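Local coordinates for thrombospondin related anonymous protein (Plasmodium falciparum, PDB 4F1J), which probably serves as a surface adhesin of the malaria parasite, seen here as its von Willebrand factor A domain with bound magnesium, at residues 13-26 / 82-94. Sequence-based numbering, arbitrary orientation.
With MG (magnesium ion), chain C; EDO (1,2-ethanediol), chain J; SO4 (sulfate ion), chain G.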
ATOM      1  N   LEU A  13      -0.326  -2.737  -0.563  1.00  6.88           N
ATOM      2  CA  LEU A  13      -1.610  -3.421  -0.662  1.00  7.32           C
ATOM      3  C   LEU A  13      -2.444  -2.611  -1.635  1.00  7.62           C
ATOM      4  O   LEU A  13      -2.837  -1.475  -1.340  1.00  8.31           O
ATOM      5  CB  LEU A  13      -2.337  -3.510   0.704  1.00  7.35           C
ATOM      6  CG  LEU A  13      -1.535  -3.928   1.931  1.00 10.10           C
ATOM      7  CD1 LEU A  13      -2.441  -4.230   3.117  1.00  7.59           C
ATOM      8  CD2 LEU A  13      -0.566  -5.066   1.716  1.00  9.82           C
ATOM      9  N   MET A  14      -2.701  -3.198  -2.804  1.00  8.07           N
ATOM     10  CA  MET A  14      -3.296  -2.448  -3.918  1.00  9.33           C
ATOM     11  C   MET A  14      -4.730  -2.923  -4.171  1.00  9.01           C
ATOM     12  O   MET A  14      -4.948  -4.037  -4.612  1.00  9.61           O
ATOM     13  CB  MET A  14      -2.426  -2.626  -5.157  1.00  9.60           C
ATOM     14  CG  MET A  14      -2.918  -1.888  -6.358  1.00 11.03           C
ATOM     15  SD  MET A  14      -1.756  -2.109  -7.718  1.00 14.21           S
ATOM     16  CE  MET A  14      -2.392  -0.922  -8.925  1.00 14.47           C
ATOM     17  N   ASP A  15      -5.685  -2.065  -3.829  1.00  9.43           N
ATOM     18  CA  ASP A  15      -7.109  -2.282  -4.056  1.00  9.62           C
ATOM     19  C   ASP A  15      -7.320  -2.506  -5.554  1.00  9.23           C
ATOM     20  O   ASP A  15      -6.849  -1.704  -6.369  1.00  9.79           O
ATOM     21  CB  ASP A  15      -7.808  -1.034  -3.546  1.00  9.89           C
ATOM     22  CG  ASP A  15      -9.325  -1.005  -3.755  1.00  9.36           C
ATOM     23  OD1 ASP A  15      -9.869  -1.601  -4.706  1.00 10.62           O
ATOM     24  OD2 ASP A  15      -9.928  -0.258  -2.962  1.00  8.21           O
ATOM     25  N   CYS A  16      -7.992  -3.600  -5.919  1.00  9.09           N
ATOM     26  CA  CYS A  16      -8.286  -3.892  -7.348  1.00  9.11           C
ATOM     27  C   CYS A  16      -9.798  -4.092  -7.579  1.00  9.61           C
ATOM     28  O   CYS A  16     -10.218  -4.772  -8.519  1.00  9.32           O
ATOM     29  CB  CYS A  16      -7.477  -5.095  -7.841  1.00  8.51           C
ATOM     30  SG  CYS A  16      -7.809  -6.650  -7.002  1.00  9.57           S
ATOM     31  N   SER A  17     -10.575  -3.415  -6.748  1.00  9.86           N
ATOM     32  CA  SER A  17     -12.042  -3.532  -6.723  1.00  9.69           C
ATOM     33  C   SER A  17     -12.675  -3.056  -8.037  1.00 10.64           C
ATOM     34  O   SER A  17     -12.122  -2.206  -8.754  1.00 10.33           O
ATOM     35  CB  SER A  17     -12.641  -2.732  -5.569  1.00 10.48           C
ATOM     36  OG  SER A  17     -12.332  -1.353  -5.618  1.00 10.77           O
ATOM     37  N   GLY A  18     -13.860  -3.598  -8.323  1.00 11.21           N
ATOM     38  CA  GLY A  18     -14.565  -3.273  -9.589  1.00 12.14           C
ATOM     39  C   GLY A  18     -14.898  -1.801  -9.787  1.00 12.74           C
ATOM     40  O   GLY A  18     -14.932  -1.306 -10.929  1.00 14.16           O
ATOM     41  N   SER A  19     -15.079  -1.075  -8.690  1.00 12.63           N
ATOM     42  CA  SER A  19     -15.383   0.358  -8.710  1.00 11.90           C
ATOM     43  C   SER A  19     -14.377   1.195  -9.485  1.00 11.81           C
ATOM     44  O   SER A  19     -14.700   2.281  -9.992  1.00 11.28           O
ATOM     45  CB  SER A  19     -15.406   0.879  -7.286  1.00 12.32           C
ATOM     46  OG  SER A  19     -14.129   0.695  -6.716  1.00 12.20           O
ATOM     47  N   ILE A  20     -13.156   0.689  -9.562  1.00 10.90           N
ATOM     48  CA  ILE A  20     -12.051   1.383 -10.229  1.00 11.93           C
ATOM     49  C   ILE A  20     -12.331   1.720 -11.691  1.00 12.95           C
ATOM     50  O   ILE A  20     -11.981   2.802 -12.152  1.00 12.77           O
ATOM     51  CB  ILE A  20     -10.753   0.558 -10.129  1.00 11.36           C
ATOM     52  CG1 ILE A  20     -10.274   0.551  -8.664  1.00 10.76           C
ATOM     53  CG2 ILE A  20      -9.653   1.118 -11.086  1.00 11.36           C
ATOM     54  CD1 ILE A  20      -9.030  -0.335  -8.399  1.00 11.53           C
ATOM     55  N   ARG A  21     -12.967   0.775 -12.372  1.00 13.06           N
ATOM     56  CA  ARG A  21     -13.168   0.783 -13.818  1.00 14.05           C
ATOM     57  C   ARG A  21     -11.865   0.466 -14.545  1.00 12.88           C
ATOM     58  O   ARG A  21     -10.783   0.973 -14.209  1.00 12.16           O
ATOM     59  CB  ARG A  21     -13.776   2.086 -14.337  1.00 15.12           C
ATOM     60  CG  ARG A  21     -15.048   2.534 -13.622  1.00 19.64           C
ATOM     61  CD  ARG A  21     -16.173   1.563 -13.829  1.00 24.44           C
ATOM     62  NE  ARG A  21     -17.398   1.914 -13.119  1.00 27.23           N
ATOM     63  CZ  ARG A  21     -18.288   2.836 -13.506  1.00 30.21           C
ATOM     64  NH1 ARG A  21     -18.113   3.562 -14.611  1.00 32.55           N
ATOM     65  NH2 ARG A  21     -19.379   3.035 -12.769  1.00 30.10           N
ATOM     66  N   ARG A  22     -11.981  -0.390 -15.547  1.00 12.12           N
ATOM     67  CA  ARG A  22     -10.835  -0.829 -16.330  1.00 12.24           C
ATOM     68  C   ARG A  22      -9.986   0.333 -16.862  1.00 11.70           C
ATOM     69  O   ARG A  22      -8.752   0.270 -16.799  1.00 11.57           O
ATOM     70  CB  ARG A  22     -11.288  -1.742 -17.474  1.00 12.54           C
ATOM     71  CG  ARG A  22     -10.220  -2.193 -18.387  1.00 13.69           C
ATOM     72  CD  ARG A  22      -9.233  -3.135 -17.747  1.00 13.92           C
ATOM     73  NE  ARG A  22      -8.227  -3.568 -18.711  1.00 14.44           N
ATOM     74  CZ  ARG A  22      -7.215  -4.387 -18.449  1.00 15.74           C
ATOM     75  NH1 ARG A  22      -7.049  -4.900 -17.236  1.00 14.88           N
ATOM     76  NH2 ARG A  22      -6.363  -4.698 -19.412  1.00 15.01           N
ATOM     77  N   HIS A  23     -10.611   1.401 -17.372  1.00 11.97           N
ATOM     78  CA  HIS A  23      -9.784   2.460 -17.991  1.00 12.33           C
ATOM     79  C   HIS A  23      -8.899   3.157 -16.945  1.00 12.07           C
ATOM     80  O   HIS A  23      -7.759   3.492 -17.219  1.00 12.98           O
ATOM     81  CB  HIS A  23     -10.637   3.464 -18.778  1.00 12.86           C
ATOM     82  CG  HIS A  23     -11.595   4.235 -17.938  1.00 11.64           C
ATOM     83  ND1 HIS A  23     -11.246   5.414 -17.334  1.00 11.26           N
ATOM     84  CD2 HIS A  23     -12.902   4.031 -17.651  1.00 13.54           C
ATOM     85  CE1 HIS A  23     -12.285   5.891 -16.671  1.00 12.80           C
ATOM     86  NE2 HIS A  23     -13.311   5.082 -16.861  1.00 14.65           N
ATOM     87  N   ASN A  24      -9.414   3.309 -15.729  1.00 11.56           N
ATOM     88  CA  ASN A  24      -8.642   3.862 -14.620  1.00 12.01           C
ATOM     89  C   ASN A  24      -7.573   2.906 -14.128  1.00 10.92           C
ATOM     90  O   ASN A  24      -6.468   3.346 -13.795  1.00 12.02           O
ATOM     91  CB  ASN A  24      -9.532   4.239 -13.447  1.00 11.28           C
ATOM     92  CG  ASN A  24     -10.271   5.525 -13.660  1.00 12.28           C
ATOM     93  OD1 ASN A  24      -9.774   6.453 -14.307  1.00 11.80           O
ATOM     94  ND2 ASN A  24     -11.455   5.625 -13.067  1.00 13.75           N
ATOM     95  N   TRP A  25      -7.877   1.615 -14.116  1.00 10.95           N
ATOM     96  CA  TRP A  25      -6.872   0.604 -13.757  1.00 10.96           C
ATOM     97  C   TRP A  25      -5.663   0.684 -14.683  1.00 11.31           C
ATOM     98  O   TRP A  25      -4.503   0.684 -14.255  1.00 11.26           O
ATOM     99  CB  TRP A  25      -7.475  -0.787 -13.835  1.00 11.85           C
ATOM    100  CG  TRP A  25      -6.546  -1.867 -13.461  1.00 11.56           C
ATOM    101  CD1 TRP A  25      -5.942  -2.753 -14.284  1.00 11.55           C
ATOM    102  CD2 TRP A  25      -6.144  -2.225 -12.124  1.00 10.94           C
ATOM    103  NE1 TRP A  25      -5.177  -3.626 -13.569  1.00 11.31           N
ATOM    104  CE2 TRP A  25      -5.274  -3.318 -12.238  1.00 11.64           C
ATOM    105  CE3 TRP A  25      -6.417  -1.704 -10.852  1.00 11.83           C
ATOM    106  CZ2 TRP A  25      -4.680  -3.920 -11.131  1.00 10.93           C
ATOM    107  CZ3 TRP A  25      -5.831  -2.302  -9.759  1.00 11.02           C
ATOM    108  CH2 TRP A  25      -4.975  -3.396  -9.903  1.00 11.16           C
ATOM    109  N   VAL A  26      -5.947   0.761 -15.978  1.00 11.45           N
ATOM    110  CA  VAL A  26      -4.905   0.758 -17.001  1.00 11.73           C
ATOM    111  C   VAL A  26      -4.175   2.099 -17.068  1.00 12.40           C
ATOM    112  O   VAL A  26      -2.921   2.146 -17.107  1.00 11.74           O
ATOM    113  CB  VAL A  26      -5.538   0.411 -18.377  1.00 12.04           C
ATOM    114  CG1 VAL A  26      -4.536   0.702 -19.544  1.00 12.07           C
ATOM    115  CG2 VAL A  26      -5.995  -1.047 -18.378  1.00 10.70           C
ATOM    116  N   LEU A  82       0.053  -6.565 -14.384  1.00 13.28           N
ATOM    117  CA  LEU A  82      -1.323  -6.473 -13.879  1.00 13.74           C
ATOM    118  C   LEU A  82      -2.288  -5.985 -14.955  1.00 14.50           C
ATOM    119  O   LEU A  82      -3.494  -6.063 -14.780  1.00 13.99           O
ATOM    120  CB  LEU A  82      -1.394  -5.528 -12.660  1.00 13.03           C
ATOM    121  CG  LEU A  82      -0.683  -6.034 -11.404  1.00 13.68           C
ATOM    122  CD1 LEU A  82      -0.662  -4.917 -10.341  1.00 13.65           C
ATOM    123  CD2 LEU A  82      -1.322  -7.283 -10.854  1.00 14.47           C
ATOM    124  N   LEU A  83      -1.741  -5.450 -16.041  1.00 15.54           N
ATOM    125  CA  LEU A  83      -2.543  -4.990 -17.175  1.00 17.08           C
ATOM    126  C   LEU A  83      -3.149  -6.166 -17.908  1.00 18.20           C
ATOM    127  O   LEU A  83      -4.321  -6.127 -18.273  1.00 19.19           O
ATOM    128  CB  LEU A  83      -1.674  -4.178 -18.140  1.00 17.25           C
ATOM    129  CG  LEU A  83      -1.100  -2.869 -17.588  1.00 17.37           C
ATOM    130  CD1 LEU A  83      -0.068  -2.294 -18.569  1.00 17.93           C
ATOM    131  CD2 LEU A  83      -2.178  -1.852 -17.300  1.00 17.89           C
ATOM    132  N   SER A  84      -2.367  -7.231 -18.079  1.00 19.46           N
ATOM    133  CA  SER A  84      -2.797  -8.440 -18.811  1.00 20.49           C
ATOM    134  C   SER A  84      -3.512  -9.422 -17.885  1.00 20.21           C
ATOM    135  O   SER A  84      -3.073 -10.562 -17.703  1.00 21.10           O
ATOM    136  CB  SER A  84      -1.578  -9.112 -19.449  1.00 21.25           C
ATOM    137  OG  SER A  84      -0.796  -8.164 -20.155  1.00 24.25           O
ATOM    138  N   THR A  85      -4.612  -8.958 -17.297  1.00 19.23           N
ATOM    139  CA  THR A  85      -5.421  -9.733 -16.369  1.00 18.35           C
ATOM    140  C   THR A  85      -6.898  -9.362 -16.537  1.00 18.19           C
ATOM    141  O   THR A  85      -7.236  -8.459 -17.309  1.00 18.19           O
ATOM    142  CB  THR A  85      -5.086  -9.361 -14.912  1.00 18.54           C
ATOM    143  OG1 THR A  85      -5.417  -7.986 -14.715  1.00 16.83           O
ATOM    144  CG2 THR A  85      -3.608  -9.581 -14.593  1.00 19.22           C
ATOM    145  N   ASN A  86      -7.742 -10.026 -15.748  1.00 17.02           N
ATOM    146  CA  ASN A  86      -9.167  -9.727 -15.647  1.00 16.48           C
ATOM    147  C   ASN A  86      -9.466  -8.635 -14.634  1.00 15.09           C
ATOM    148  O   ASN A  86     -10.614  -8.454 -14.248  1.00 16.30           O
ATOM    149  CB  ASN A  86      -9.967 -10.995 -15.298  1.00 16.37           C
ATOM    150  CG  ASN A  86      -9.635 -11.562 -13.923  1.00 19.53           C
ATOM    151  OD1 ASN A  86      -8.650 -11.170 -13.282  1.00 21.04           O
ATOM    152  ND2 ASN A  86     -10.470 -12.502 -13.453  1.00 21.87           N
ATOM    153  N   LEU A  87      -8.447  -7.893 -14.218  1.00 13.55           N
ATOM    154  CA  LEU A  87      -8.636  -6.851 -13.214  1.00 11.90           C
ATOM    155  C   LEU A  87      -9.065  -5.561 -13.881  1.00 11.15           C
ATOM    156  O   LEU A  87      -8.745  -5.326 -15.036  1.00 13.14           O
ATOM    157  CB  LEU A  87      -7.323  -6.601 -12.480  1.00 10.56           C
ATOM    158  CG  LEU A  87      -6.809  -7.790 -11.682  1.00 11.17           C
ATOM    159  CD1 LEU A  87      -5.404  -7.417 -11.111  1.00 11.51           C
ATOM    160  CD2 LEU A  87      -7.794  -8.217 -10.591  1.00 11.52           C
ATOM    161  N   PRO A  88      -9.779  -4.705 -13.160  1.00 11.35           N
ATOM    162  CA  PRO A  88     -10.249  -4.829 -11.782  1.00 10.77           C
ATOM    163  C   PRO A  88     -11.611  -5.501 -11.668  1.00 12.37           C
ATOM    164  O   PRO A  88     -12.362  -5.546 -12.642  1.00 12.01           O
ATOM    165  CB  PRO A  88     -10.375  -3.377 -11.356  1.00  9.96           C
ATOM    166  CG  PRO A  88     -10.788  -2.675 -12.637  1.00 11.18           C
ATOM    167  CD  PRO A  88     -10.119  -3.390 -13.741  1.00 10.61           C
ATOM    168  N   TYR A  89     -11.924  -5.994 -10.481  1.00 12.06           N
ATOM    169  CA  TYR A  89     -13.226  -6.577 -10.194  1.00 12.44           C
ATOM    170  C   TYR A  89     -13.354  -6.857  -8.700  1.00 12.57           C
ATOM    171  O   TYR A  89     -12.349  -7.013  -7.987  1.00 12.35           O
ATOM    172  CB  TYR A  89     -13.430  -7.876 -10.991  1.00 13.22           C
ATOM    173  CG  TYR A  89     -12.672  -9.080 -10.476  1.00 14.28           C
ATOM    174  CD1 TYR A  89     -13.165  -9.829  -9.422  1.00 15.48           C
ATOM    175  CD2 TYR A  89     -11.479  -9.477 -11.068  1.00 16.55           C
ATOM    176  CE1 TYR A  89     -12.477 -10.950  -8.941  1.00 15.66           C
ATOM    177  CE2 TYR A  89     -10.777 -10.573 -10.593  1.00 15.76           C
ATOM    178  CZ  TYR A  89     -11.297 -11.312  -9.523  1.00 16.91           C
ATOM    179  OH  TYR A  89     -10.616 -12.423  -9.073  1.00 19.07           O
ATOM    180  N   GLY A  90     -14.596  -6.930  -8.230  1.00 12.16           N
ATOM    181  CA  GLY A  90     -14.874  -7.416  -6.892  1.00 12.31           C
ATOM    182  C   GLY A  90     -14.934  -6.335  -5.838  1.00 11.90           C
ATOM    183  O   GLY A  90     -14.935  -5.152  -6.157  1.00 12.02           O
ATOM    184  N   ARG A  91     -14.981  -6.770  -4.585  1.00 11.25           N
ATOM    185  CA  ARG A  91     -15.281  -5.888  -3.452  1.00 11.38           C
ATOM    186  C   ARG A  91     -14.006  -5.344  -2.810  1.00 10.47           C
ATOM    187  O   ARG A  91     -13.049  -5.140  -3.524  1.00  9.88           O
ATOM    188  CB  ARG A  91     -16.240  -6.585  -2.464  1.00 12.02           C
ATOM    189  CG  ARG A  91     -15.798  -7.913  -1.922  1.00 13.12           C
ATOM    190  CD  ARG A  91     -16.904  -8.536  -1.044  1.00 14.44           C
ATOM    191  NE  ARG A  91     -16.449  -9.727  -0.338  1.00 18.40           N
ATOM    192  CZ  ARG A  91     -15.707  -9.722   0.782  1.00 20.93           C
ATOM    193  NH1 ARG A  91     -15.293  -8.592   1.359  1.00 20.95           N
ATOM    194  NH2 ARG A  91     -15.373 -10.870   1.348  1.00 23.67           N
ATOM    195  N   THR A  92     -14.011  -5.052  -1.511  1.00  9.63           N
ATOM    196  CA  THR A  92     -12.871  -4.357  -0.874  1.00 10.35           C
ATOM    197  C   THR A  92     -12.492  -5.029   0.445  1.00  9.60           C
ATOM    198  O   THR A  92     -12.752  -4.483   1.532  1.00  9.86           O
ATOM    199  CB  THR A  92     -13.205  -2.867  -0.654  1.00  9.51           C
ATOM    200  OG1 THR A  92     -13.766  -2.317  -1.866  1.00 11.19           O
ATOM    201  CG2 THR A  92     -11.978  -2.063  -0.216  1.00  9.41           C
ATOM    202  N   ASN A  93     -11.859  -6.194   0.326  1.00  9.45           N
ATOM    203  CA  ASN A  93     -11.503  -7.000   1.486  1.00  8.82           C
ATOM    204  C   ASN A  93     -10.127  -6.554   1.994  1.00  8.82           C
ATOM    205  O   ASN A  93      -9.147  -7.302   1.921  1.00  8.43           O
ATOM    206  CB  ASN A  93     -11.499  -8.469   1.103  1.00  8.74           C
ATOM    207  CG  ASN A  93     -11.495  -9.415   2.301  1.00  8.04           C
ATOM    208  OD1 ASN A  93     -11.244  -9.038   3.442  1.00  9.62           O
ATOM    209  ND2 ASN A  93     -11.743 -10.668   2.012  1.00  8.06           N
ATOM    210  N   LEU A  94     -10.082  -5.340   2.532  1.00  9.28           N
ATOM    211  CA  LEU A  94      -8.853  -4.802   3.125  1.00  9.04           C
ATOM    212  C   LEU A  94      -8.388  -5.660   4.290  1.00  9.51           C
ATOM    213  O   LEU A  94      -7.182  -5.853   4.483  1.00  8.88           O
ATOM    214  CB  LEU A  94      -9.050  -3.365   3.615  1.00  8.83           C
ATOM    215  CG  LEU A  94      -7.815  -2.720   4.274  1.00  9.73           C
ATOM    216  CD1 LEU A  94      -6.663  -2.693   3.312  1.00 10.57           C
ATOM    217  CD2 LEU A  94      -8.145  -1.318   4.806  1.00  8.94           C
TER
HETATM  218 MG    MG C 301     -13.511   0.294  -4.764  1.00 11.29          MG
HETATM  219  C1  EDO J 308      -7.043   2.158  -5.952  1.00 24.46           C
HETATM  220  O1  EDO J 308      -8.100   1.211  -5.764  1.00 22.37           O
HETATM  221  C2  EDO J 308      -6.063   1.649  -7.004  1.00 23.69           C
HETATM  222  O2  EDO J 308      -5.401   0.459  -6.597  1.00 24.42           O
HETATM  223  S   SO4 G 305      -7.385  -2.093 -22.205  1.00 29.09           S
HETATM  224  O1  SO4 G 305      -6.955  -0.704 -22.226  1.00 30.56           O
HETATM  225  O2  SO4 G 305      -7.871  -2.521 -23.520  1.00 32.45           O
HETATM  226  O3  SO4 G 305      -6.214  -2.899 -21.853  1.00 30.80           O
HETATM  227  O4  SO4 G 305      -8.486  -2.264 -21.282  1.00 27.13           O
HETATM  228  O   HOH W   1     -12.545  -0.173  -2.914  1.00  8.55           O
HETATM  229  O   HOH W   2     -16.185  -2.558  -6.280  1.00 12.97           O
HETATM  230  O   HOH W   3     -15.114  -0.815  -4.422  1.00  9.71           O
HETATM  231  O   HOH W   4     -14.689   1.844  -4.188  1.00  9.83           O
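The Asp-x-Ser-x-Ser loop of the metal ion-dependent adhesion site (MIDAS) found in many von Willebrand factor A domains lies against loop 82-94 through Ser17, Gly18 and Thr92. Ser17 OG and Ser19 OG bind the magnesium ion directly. Asp15 stays in the second shell: its OD1 takes both Ser17 N and Ser17 OG, closing an Asx turn and orienting that ligand, while OD2 receives a metal-bound water that also bonds Thr92 OG1, 2.7 Å from the water oxygen. Thr92 OG1 stands 3.9 Å from the magnesium, so its link to the metal runs through water. Two backbone bonds tie the loops together, Tyr89 N to Cys16 O at 2.9 Å and Gly18 N to Gly90 O, the latter close to straight at 167°.

Further along, the cis-proline Pro88 lays its ring against the start of helix 22-38, with CD 3.7 Å from Trp25 CB. Trp25, its CG anti to the backbone N (chi1 -179°), turns one indole face to Leu87, whose CB lies over it near the rim; NE1 gives Leu82 O a 3.2 Å bond that lies in the indole plane but comes from above the carbonyl plane. Thr85 OG1 reaches the same oxygen from the opposite face of the carbonyl. Arg22 bends at chi2 (68°) and grips two carbonyls, NH1 bonding Leu87 O at 2.8 Å and NH2 bonding Leu83 O at 2.7 Å; its NE and NH2 also hold a sulfate, probably from the crystallisation liquor.

Asp123 completes the protein ligands of the magnesium, and Asp15 OD2 is also hydrogen-bonded to Thr122 OG1 and Asp123 N. The contact joins the C-terminal end of central strand 8-15 and the start of helix 22-38 to the connection between helices 72-80 and 94-106, with strand 47-54 bordering Leu87 and Leu94.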